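Local coordinates for mitogen-activated protein kinase, putative (Map kinase-like protein) (Leishmania major, PDB 3PG1), which probably acts as an ATP-dependent serine/threonine kinase of the MAP kinase family, phosphorylating other proteins, at residues Ile136-Tyr141 against Glu321-Pro326; Leu204-Lys209 against Glu256-Phe261; Asp96-Phe101 against Tyr110-Leu115. All blocks are in the same frame, centred on the assembly; numbering follows the deposited sequence. Where two conformers were deposited one is given.

Contact 1 of 3, residues Ile136-Tyr141 against Glu321-Pro326; sequences IQYFMY and ESLFDP
Y141 and L323 bring the two backbones closest, with their CA atoms 7.6 Å apart, where an irregular loop passes one side of a helix. The helix, 133-152, is the long αE of the protein kinase C-lobe. The loop 321-326 follows helix 311-315 and, judged by its Asp-Pro sequence, is consistent with the common docking region of MAP kinases. Within 136-141 the helical bonds from Y141 N to Q137 O and from M140 N to I136 O keep Q137 and Y141 one turn apart, both starting out toward the loop. L323 answers them. Its side chain meets that of Q137 tip to tip, CD1 lying 3.8 Å from CG of Q137, and the same methyl rests 3.8 Å from CB of Y141. Further back, CB of L323 sits over the centre of the Y141 ring in a CH-pi contact, 4.2 Å from the centroid and 11° off the normal. CG of Y141 is anti to its backbone N (chi1 -173°), on the side of the loop. F324 crosses the tyrosine at about a right angle, its CD1 4.1 Å from CE1 of Y141. F320 meets the tyrosine ring as well, while F139 and M140 of the same helix pack on helix 214-229. The phenol oxygen is gripped by two hydrogen bonds, one shared with OD2 of D328 and the other accepted from the loop backbone, D325 N lying 3.2 Å from Y141 OH with an N-H...O angle of 154°.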
loop_
_atom_site.group_PDB
_atom_site.type_symbol
_atom_site.label_atom_id
_atom_site.label_comp_id
_atom_site.label_asym_id
_atom_site.label_seq_id
_atom_site.Cartn_x
_atom_site.Cartn_y
_atom_site.Cartn_z
ATOM N N ILE A 136 -1.706 -9.833 16.940
ATOM C CA ILE A 136 -0.506 -9.297 16.230
ATOM C C ILE A 136 0.090 -10.347 15.301
ATOM O O ILE A 136 0.494 -10.013 14.184
ATOM C CB ILE A 136 0.563 -8.685 17.189
ATOM C CG1 ILE A 136 -0.063 -7.530 18.020
ATOM C CG2 ILE A 136 1.843 -8.184 16.401
ATOM C CD1 ILE A 136 0.755 -7.023 19.237
ATOM N N GLN A 137 0.228 -11.582 15.785
ATOM C CA GLN A 137 0.825 -12.649 14.989
ATOM C C GLN A 137 -0.033 -12.903 13.742
ATOM O O GLN A 137 0.477 -13.048 12.621
ATOM C CB GLN A 137 0.976 -13.920 15.853
ATOM C CG GLN A 137 1.680 -15.057 15.101
ATOM C CD GLN A 137 1.297 -16.444 15.589
ATOM O OE1 GLN A 137 2.109 -17.369 15.592
ATOM N NE2 GLN A 137 0.072 -16.623 16.028
ATOM N N TYR A 138 -1.355 -12.950 13.949
ATOM C CA TYR A 138 -2.299 -13.207 12.856
ATOM C C TYR A 138 -2.246 -12.096 11.800
ATOM O O TYR A 138 -2.105 -12.391 10.611
ATOM C CB TYR A 138 -3.723 -13.385 13.420
ATOM C CG TYR A 138 -4.697 -13.818 12.354
ATOM C CD1 TYR A 138 -4.755 -15.142 11.930
ATOM C CD2 TYR A 138 -5.567 -12.902 11.762
ATOM C CE1 TYR A 138 -5.682 -15.553 10.974
ATOM C CE2 TYR A 138 -6.504 -13.306 10.812
ATOM C CZ TYR A 138 -6.551 -14.631 10.419
ATOM O OH TYR A 138 -7.395 -15.030 9.426
ATOM N N PHE A 139 -2.399 -10.835 12.225
ATOM C CA PHE A 139 -2.340 -9.672 11.328
ATOM C C PHE A 139 -1.038 -9.632 10.559
ATOM O O PHE A 139 -1.045 -9.418 9.346
ATOM C CB PHE A 139 -2.498 -8.327 12.121
ATOM C CG PHE A 139 -3.853 -8.032 12.741
ATOM C CD1 PHE A 139 -5.020 -8.559 12.200
ATOM C CD2 PHE A 139 -3.958 -7.247 13.883
ATOM C CE1 PHE A 139 -6.268 -8.303 12.796
ATOM C CE2 PHE A 139 -5.204 -6.991 14.472
ATOM C CZ PHE A 139 -6.348 -7.510 13.921
ATOM N N MET A 140 0.102 -9.803 11.266
ATOM C CA MET A 140 1.438 -9.781 10.644
ATOM C C MET A 140 1.584 -10.896 9.606
ATOM O O MET A 140 2.174 -10.663 8.551
ATOM C CB MET A 140 2.562 -9.906 11.703
ATOM C CG MET A 140 2.795 -8.592 12.501
ATOM S SD MET A 140 2.951 -7.116 11.414
ATOM C CE MET A 140 4.349 -7.556 10.384
ATOM N N TYR A 141 1.030 -12.086 9.900
ATOM C CA TYR A 141 1.131 -13.209 8.957
ATOM C C TYR A 141 0.462 -12.784 7.620
ATOM O O TYR A 141 1.039 -12.976 6.562
ATOM C CB TYR A 141 0.505 -14.516 9.553
ATOM C CG TYR A 141 0.746 -15.749 8.688
ATOM C CD1 TYR A 141 2.037 -16.240 8.481
ATOM C CD2 TYR A 141 -0.310 -16.416 8.077
ATOM C CE1 TYR A 141 2.268 -17.360 7.669
ATOM C CE2 TYR A 141 -0.095 -17.572 7.306
ATOM C CZ TYR A 141 1.201 -18.017 7.078
ATOM O OH TYR A 141 1.435 -19.136 6.292
ATOM N N GLU A 321 5.327 -19.906 13.464
ATOM C CA GLU A 321 5.244 -21.387 13.487
ATOM C C GLU A 321 3.845 -21.967 13.586
ATOM O O GLU A 321 3.516 -22.874 12.814
ATOM C CB GLU A 321 6.144 -22.016 14.566
ATOM C CG GLU A 321 6.434 -23.489 14.301
ATOM C CD GLU A 321 7.566 -24.063 15.137
ATOM O OE1 GLU A 321 8.741 -23.670 14.928
ATOM O OE2 GLU A 321 7.268 -24.909 16.012
ATOM N N SER A 322 3.017 -21.446 14.496
ATOM C CA SER A 322 1.643 -21.961 14.710
ATOM C C SER A 322 0.661 -21.642 13.558
ATOM O O SER A 322 -0.430 -22.201 13.523
ATOM C CB SER A 322 1.070 -21.451 16.038
ATOM O OG SER A 322 0.888 -20.040 15.986
ATOM N N LEU A 323 1.051 -20.761 12.627
ATOM C CA LEU A 323 0.168 -20.329 11.543
ATOM C C LEU A 323 0.653 -20.723 10.175
ATOM O O LEU A 323 -0.152 -20.831 9.244
ATOM C CB LEU A 323 0.061 -18.790 11.559
ATOM C CG LEU A 323 -0.519 -18.084 12.831
ATOM C CD1 LEU A 323 -0.684 -16.585 12.550
ATOM C CD2 LEU A 323 -1.887 -18.636 13.269
ATOM N N PHE A 324 1.978 -20.841 10.034
ATOM C CA PHE A 324 2.626 -21.067 8.765
ATOM C C PHE A 324 2.271 -22.349 8.077
ATOM O O PHE A 324 2.209 -23.417 8.682
ATOM C CB PHE A 324 4.165 -20.906 8.883
ATOM C CG PHE A 324 4.932 -21.185 7.616
ATOM C CD1 PHE A 324 4.998 -20.240 6.606
ATOM C CD2 PHE A 324 5.563 -22.413 7.423
ATOM C CE1 PHE A 324 5.694 -20.505 5.423
ATOM C CE2 PHE A 324 6.243 -22.683 6.238
ATOM C CZ PHE A 324 6.343 -21.703 5.263
ATOM N N ASP A 325 2.078 -22.229 6.776
ATOM C CA ASP A 325 1.873 -23.358 5.885
ATOM C C ASP A 325 2.651 -23.012 4.604
ATOM O O ASP A 325 2.432 -21.938 4.054
ATOM C CB ASP A 325 0.392 -23.582 5.556
ATOM C CG ASP A 325 0.178 -24.923 4.908
ATOM O OD1 ASP A 325 -0.672 -25.662 5.375
ATOM O OD2 ASP A 325 0.864 -25.220 3.923
ATOM N N PRO A 326 3.584 -23.873 4.142
ATOM C CA PRO A 326 4.336 -23.557 2.911
ATOM C C PRO A 326 3.445 -23.257 1.711
ATOM O O PRO A 326 3.865 -22.514 0.858
ATOM C CB PRO A 326 5.214 -24.810 2.706
ATOM C CG PRO A 326 4.506 -25.891 3.435
ATOM C CD PRO A 326 3.994 -25.192 4.677
#

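Contact 2 of 3, residues Leu204-Lys209 against Glu256-Phe261; sequences LVMQFK and EDVVMF
CG of F208 is anti to its backbone N (chi1 -175°), and the ring beyond it lies against the F261 backbone, whereas M206 runs straight to SD and then bends at chi3 (-66°), placing CE beside the carbonyl of the same phenylalanine. Both residues belong to the turn that closes helix 202-205, just after the Ala-Pro-Glu sequence of the kinase C-lobe. A Schellman motif ends that helix: Q207, with positive phi, bonds back to L204 O, and F208 N to E203 O. M206 and F208, before and after Q207, both start out toward 256-261, which is most of the short helix 255-260 and the residue after it, in what is probably the MAP kinase insert, as it follows helix 239-250.

The face of the F208 ring lies against main chain. CA of F261 stands over it in a CH-pi contact, 3.8 Å from the centroid and 14° off the normal, and M260 O comes over the same ring, 3.3 Å from F208 CE1. The methionine meets the carbonyl of F261 as well. Its CE is 3.4 Å from F261 O, and SD lies 3.8 Å from CG1 of V258, the two side chains crossing at about a right angle. M206 also packs on L243 of helix 239-250, and its backbone is tied to S263, in the link to helix 264-269. F261 was deposited in two conformers, so the position of its ring is less certain than that of the residues around it.

The side-chain groups that meet are apolar, yet two backbone carbonyls lie among them; F261 O has no hydrogen-bond partner in the model. With F208 CB 3.3 Å from F261 O and the M206 methyl close by, that carbonyl sits among carbon atoms, at some likely cost in desolvation.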
loop_
_atom_site.group_PDB
_atom_site.type_symbol
_atom_site.label_atom_id
_atom_site.label_comp_id
_atom_site.label_asym_id
_atom_site.label_seq_id
_atom_site.Cartn_x
_atom_site.Cartn_y
_atom_site.Cartn_z
ATOM N N LEU A 204 15.019 4.862 1.594
ATOM C CA LEU A 204 14.083 5.845 0.988
ATOM C C LEU A 204 14.274 7.207 1.634
ATOM O O LEU A 204 14.155 8.230 0.959
ATOM C CB LEU A 204 12.609 5.417 1.118
ATOM C CG LEU A 204 12.203 4.122 0.328
ATOM C CD1 LEU A 204 10.763 3.844 0.524
ATOM C CD2 LEU A 204 12.445 4.295 -1.212
ATOM N N VAL A 205 14.584 7.242 2.953
ATOM C CA VAL A 205 14.819 8.543 3.637
ATOM C C VAL A 205 16.062 9.179 2.961
ATOM O O VAL A 205 16.131 10.401 2.815
ATOM C CB VAL A 205 15.047 8.350 5.183
ATOM C CG1 VAL A 205 15.459 9.678 5.859
ATOM C CG2 VAL A 205 13.798 7.729 5.873
ATOM N N MET A 206 17.056 8.332 2.580
ATOM C CA MET A 206 18.283 8.794 1.912
ATOM C C MET A 206 18.140 8.875 0.383
ATOM O O MET A 206 19.140 9.014 -0.332
ATOM C CB MET A 206 19.489 7.979 2.358
ATOM C CG MET A 206 19.720 8.049 3.877
ATOM S SD MET A 206 21.236 7.205 4.375
ATOM C CE MET A 206 20.826 5.470 3.963
ATOM N N GLN A 207 16.893 8.822 -0.109
ATOM C CA GLN A 207 16.549 9.039 -1.526
ATOM C C GLN A 207 17.344 8.185 -2.507
ATOM O O GLN A 207 17.643 8.639 -3.611
ATOM C CB GLN A 207 16.713 10.563 -1.880
ATOM C CG GLN A 207 15.886 11.487 -1.001
ATOM C CD GLN A 207 16.390 12.923 -0.934
ATOM O OE1 GLN A 207 17.544 13.269 -1.293
ATOM N NE2 GLN A 207 15.526 13.782 -0.421
ATOM N N PHE A 208 17.699 6.955 -2.112
ATOM C CA PHE A 208 18.416 6.034 -2.995
ATOM C C PHE A 208 17.514 5.583 -4.156
ATOM O O PHE A 208 16.400 5.091 -3.957
ATOM C CB PHE A 208 18.919 4.827 -2.208
ATOM C CG PHE A 208 19.779 3.858 -2.978
ATOM C CD1 PHE A 208 20.945 4.284 -3.610
ATOM C CD2 PHE A 208 19.485 2.499 -2.980
ATOM C CE1 PHE A 208 21.783 3.367 -4.271
ATOM C CE2 PHE A 208 20.312 1.588 -3.675
ATOM C CZ PHE A 208 21.441 2.037 -4.327
ATOM N N LYS A 209 17.992 5.763 -5.371
ATOM C CA LYS A 209 17.201 5.399 -6.551
ATOM C C LYS A 209 17.129 3.859 -6.756
ATOM O O LYS A 209 16.217 3.377 -7.422
ATOM C CB LYS A 209 17.771 6.095 -7.809
ATOM C CG LYS A 209 19.235 5.785 -8.101
ATOM C CD LYS A 209 19.452 5.202 -9.491
ATOM C CE LYS A 209 20.868 5.420 -9.987
ATOM N NZ LYS A 209 21.888 4.754 -9.127
ATOM N N GLU A 256 30.426 2.807 5.140
ATOM C CA GLU A 256 30.493 2.145 3.834
ATOM C C GLU A 256 29.117 1.684 3.399
ATOM O O GLU A 256 28.768 1.842 2.225
ATOM C CB GLU A 256 31.519 1.000 3.834
ATOM C CG GLU A 256 32.948 1.477 4.071
ATOM C CD GLU A 256 33.444 1.524 5.507
ATOM O OE1 GLU A 256 34.662 1.750 5.703
ATOM O OE2 GLU A 256 32.626 1.338 6.438
ATOM N N ASP A 257 28.282 1.227 4.367
ATOM C CA ASP A 257 26.909 0.814 4.069
ATOM C C ASP A 257 25.999 2.009 3.801
ATOM O O ASP A 257 25.151 1.935 2.924
ATOM C CB ASP A 257 26.350 -0.122 5.164
ATOM C CG ASP A 257 27.047 -1.486 5.270
ATOM O OD1 ASP A 257 27.814 -1.848 4.343
ATOM O OD2 ASP A 257 26.796 -2.202 6.252
ATOM N N VAL A 258 26.209 3.136 4.470
ATOM C CA VAL A 258 25.413 4.338 4.225
ATOM C C VAL A 258 25.637 4.849 2.786
ATOM O O VAL A 258 24.674 5.164 2.083
ATOM C CB VAL A 258 25.680 5.416 5.294
ATOM C CG1 VAL A 258 24.968 6.727 4.989
ATOM C CG2 VAL A 258 25.301 4.911 6.673
ATOM N N VAL A 259 26.897 4.908 2.345
ATOM C CA VAL A 259 27.191 5.409 1.002
ATOM C C VAL A 259 26.601 4.549 -0.080
ATOM O O VAL A 259 26.118 5.098 -1.055
ATOM C CB VAL A 259 28.635 5.934 0.725
ATOM C CG1 VAL A 259 29.326 6.442 1.985
ATOM C CG2 VAL A 259 29.486 4.921 -0.020
ATOM N N MET A 260 26.514 3.214 0.136
ATOM C CA MET A 260 25.870 2.334 -0.834
ATOM C C MET A 260 24.341 2.538 -0.995
ATOM O O MET A 260 23.809 2.157 -2.024
ATOM C CB MET A 260 26.056 0.848 -0.472
ATOM C CG MET A 260 27.468 0.401 -0.488
ATOM S SD MET A 260 27.499 -1.395 -0.122
ATOM C CE MET A 260 29.136 -1.614 -0.153
ATOM N N PHE A 261 23.635 3.020 0.024
ATOM C CA PHE A 261 22.195 3.154 -0.178
ATOM C C PHE A 261 21.657 4.566 0.102
ATOM O O PHE A 261 20.583 4.730 0.687
ATOM C CB PHE A 261 21.378 1.941 0.384
ATOM C CG PHE A 261 21.731 1.549 1.793
ATOM C CD1 PHE A 261 21.094 2.144 2.879
ATOM C CD2 PHE A 261 22.742 0.630 2.045
ATOM C CE1 PHE A 261 21.452 1.817 4.185
ATOM C CE2 PHE A 261 23.114 0.332 3.360
ATOM C CZ PHE A 261 22.488 0.950 4.421
#

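Contact 3 of 3, residues Asp96-Phe101 against Tyr110-Leu115; sequences DIFVHF and YLVTEL
The β4-β5 hairpin of the kinase N-lobe pairs D96, I97 and F98 of its outer strand with V112, L111 and Y110 of the inner one. The strands run antiparallel, their axes 4.9 Å apart and their directions at 173°. D96 and V112 form a hydrogen-bonded pair, with V112 N to D96 O at 3.0 Å and D96 N returning to V112 O. F98 and Y110 form the second, joined by Y110 N to F98 O at 3.0 Å and by a weak return bond from F98 N. Between them I97 and L111 make the non-hydrogen-bonded pair, and I97 CA instead gives a CH...O contact to Y110 O.

Alternation sorts the side chains. I97 and L111 lie side by side and point the same way, CD1 of I97 3.8 Å from CD2 of L111. I80 of helix 70-85 touches both, and helix 346-360 covers I97. On the other face F98 has chi1 of 40°, which places CG between the backbone N and the carbonyl carbon. From there its ring reaches over Y110, whose CB lies 3.7 Å from the ring centroid. The two ring planes are only 16° apart but slid so far that they barely overlap. F98 CE1 also meets CG2 of V112 at 3.8 Å. M20 touches the side chains of F98 and Y110, Y110 OH bonds to E16, and D96 OD2 to Y24 OH.

Helices thus lie on the I97 face and N-terminal residues on the F98 face; edge strand 96-100 beside 108-114 is typical of the five-stranded kinase N-lobe sheet.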
loop_
_atom_site.group_PDB
_atom_site.type_symbol
_atom_site.label_atom_id
_atom_site.label_comp_id
_atom_site.label_asym_id
_atom_site.label_seq_id
_atom_site.Cartn_x
_atom_site.Cartn_y
_atom_site.Cartn_z
ATOM N N ASP A 96 -15.383 -4.765 -9.642
ATOM C CA ASP A 96 -15.983 -4.401 -10.918
ATOM C C ASP A 96 -15.244 -3.227 -11.550
ATOM O O ASP A 96 -14.631 -2.420 -10.859
ATOM C CB ASP A 96 -17.464 -4.046 -10.722
ATOM C CG ASP A 96 -18.341 -4.170 -11.945
ATOM O OD1 ASP A 96 -17.815 -4.525 -13.020
ATOM O OD2 ASP A 96 -19.556 -3.904 -11.828
ATOM N N ILE A 97 -15.342 -3.138 -12.877
ATOM C CA ILE A 97 -14.765 -2.090 -13.713
ATOM C C ILE A 97 -15.607 -1.966 -14.997
ATOM O O ILE A 97 -15.984 -2.974 -15.609
ATOM C CB ILE A 97 -13.251 -2.297 -13.991
ATOM C CG1 ILE A 97 -12.671 -1.097 -14.794
ATOM C CG2 ILE A 97 -12.956 -3.680 -14.648
ATOM C CD1 ILE A 97 -11.206 -1.031 -14.944
ATOM N N PHE A 98 -15.933 -0.723 -15.364
ATOM C CA PHE A 98 -16.724 -0.397 -16.553
ATOM C C PHE A 98 -16.364 0.991 -17.066
ATOM O O PHE A 98 -16.090 1.894 -16.267
ATOM C CB PHE A 98 -18.252 -0.614 -16.360
ATOM C CG PHE A 98 -18.854 -0.213 -15.031
ATOM C CD1 PHE A 98 -18.740 -1.039 -13.917
ATOM C CD2 PHE A 98 -19.603 0.949 -14.913
ATOM C CE1 PHE A 98 -19.298 -0.668 -12.687
ATOM C CE2 PHE A 98 -20.187 1.303 -13.690
ATOM C CZ PHE A 98 -20.019 0.499 -12.582
ATOM N N VAL A 99 -16.288 1.133 -18.400
ATOM C CA VAL A 99 -15.887 2.365 -19.080
ATOM C C VAL A 99 -16.962 2.888 -20.012
ATOM O O VAL A 99 -17.504 2.133 -20.826
ATOM C CB VAL A 99 -14.527 2.229 -19.819
ATOM C CG1 VAL A 99 -13.357 2.349 -18.853
ATOM C CG2 VAL A 99 -14.440 0.927 -20.621
ATOM N N HIS A 100 -17.270 4.184 -19.888
ATOM C CA HIS A 100 -18.243 4.844 -20.752
ATOM C C HIS A 100 -17.478 5.807 -21.646
ATOM O O HIS A 100 -17.040 6.862 -21.187
ATOM C CB HIS A 100 -19.336 5.570 -19.939
ATOM C CG HIS A 100 -20.311 6.345 -20.790
ATOM N ND1 HIS A 100 -20.489 7.714 -20.626
ATOM C CD2 HIS A 100 -21.097 5.924 -21.811
ATOM C CE1 HIS A 100 -21.385 8.072 -21.529
ATOM N NE2 HIS A 100 -21.777 7.033 -22.270
ATOM N N PHE A 101 -17.258 5.409 -22.901
ATOM C CA PHE A 101 -16.561 6.245 -23.869
ATOM C C PHE A 101 -17.563 7.078 -24.677
ATOM O O PHE A 101 -18.519 6.531 -25.235
ATOM C CB PHE A 101 -15.665 5.402 -24.791
ATOM C CG PHE A 101 -14.464 4.767 -24.123
ATOM C CD1 PHE A 101 -13.477 5.553 -23.531
ATOM C CD2 PHE A 101 -14.287 3.388 -24.136
ATOM C CE1 PHE A 101 -12.367 4.966 -22.920
ATOM C CE2 PHE A 101 -13.159 2.805 -23.544
ATOM C CZ PHE A 101 -12.208 3.598 -22.942
ATOM N N TYR A 110 -15.399 3.830 -14.088
ATOM C CA TYR A 110 -15.971 3.471 -12.798
ATOM C C TYR A 110 -15.222 2.305 -12.230
ATOM O O TYR A 110 -14.957 1.311 -12.922
ATOM C CB TYR A 110 -17.469 3.163 -12.912
ATOM C CG TYR A 110 -18.261 4.252 -13.602
ATOM C CD1 TYR A 110 -18.918 5.237 -12.869
ATOM C CD2 TYR A 110 -18.341 4.309 -14.991
ATOM C CE1 TYR A 110 -19.646 6.246 -13.500
ATOM C CE2 TYR A 110 -19.033 5.335 -15.635
ATOM C CZ TYR A 110 -19.698 6.294 -14.886
ATOM O OH TYR A 110 -20.373 7.308 -15.523
ATOM N N LEU A 111 -14.860 2.451 -10.961
ATOM C CA LEU A 111 -14.087 1.478 -10.228
ATOM C C LEU A 111 -14.784 1.080 -8.972
ATOM O O LEU A 111 -15.120 1.919 -8.134
ATOM C CB LEU A 111 -12.710 2.061 -9.925
ATOM C CG LEU A 111 -11.899 2.375 -11.164
ATOM C CD1 LEU A 111 -10.756 3.320 -10.840
ATOM C CD2 LEU A 111 -11.451 1.086 -11.854
ATOM N N VAL A 112 -15.018 -0.211 -8.848
ATOM C CA VAL A 112 -15.716 -0.763 -7.703
ATOM C C VAL A 112 -14.794 -1.693 -6.904
ATOM O O VAL A 112 -14.178 -2.626 -7.465
ATOM C CB VAL A 112 -17.031 -1.465 -8.123
ATOM C CG1 VAL A 112 -17.908 -1.745 -6.911
ATOM C CG2 VAL A 112 -17.799 -0.646 -9.163
ATOM N N THR A 113 -14.694 -1.414 -5.595
ATOM C CA THR A 113 -13.917 -2.233 -4.655
ATOM C C THR A 113 -14.795 -2.464 -3.433
ATOM O O THR A 113 -15.724 -1.692 -3.209
ATOM C CB THR A 113 -12.551 -1.581 -4.325
ATOM O OG1 THR A 113 -12.738 -0.250 -3.833
ATOM C CG2 THR A 113 -11.591 -1.571 -5.523
ATOM N N GLU A 114 -14.545 -3.532 -2.674
ATOM C CA GLU A 114 -15.305 -3.835 -1.469
ATOM C C GLU A 114 -14.994 -2.747 -0.442
ATOM O O GLU A 114 -13.829 -2.420 -0.247
ATOM C CB GLU A 114 -14.925 -5.233 -0.917
ATOM C CG GLU A 114 -15.890 -5.740 0.154
ATOM C CD GLU A 114 -15.440 -6.927 0.988
ATOM O OE1 GLU A 114 -15.863 -7.013 2.164
ATOM O OE2 GLU A 114 -14.668 -7.772 0.479
ATOM N N LEU A 115 -16.013 -2.184 0.202
ATOM C CA LEU A 115 -15.767 -1.172 1.227
ATOM C C LEU A 115 -15.458 -1.929 2.524
ATOM O O LEU A 115 -16.302 -2.688 3.018
ATOM C CB LEU A 115 -16.991 -0.262 1.393
ATOM C CG LEU A 115 -16.815 0.983 2.269
ATOM C CD1 LEU A 115 -16.093 2.099 1.512
ATOM C CD2 LEU A 115 -18.163 1.495 2.719
#

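Overall arrangement
The three contacts are separate sites in the bilobal kinase. Contact 3 belongs to the N-lobe sheet, and contacts 1 and 2 to the helical C-lobe. Contacts 2 and 3 lie on opposite sides of the chain's centre, their own centres 39 Å apart. Contact 1 is 32 Å from contact 2 and 33 Å from contact 3, centre to centre, and its nearest atoms come within about 14 Å of contact 3. Along the chain contact 3 closes before the others begin, whereas contact 2 is nested within the 179 residues that separate the two segments of contact 1. As in other kinases, the strand holding Y110-L115 probably leads into the hinge beside the ATP cleft.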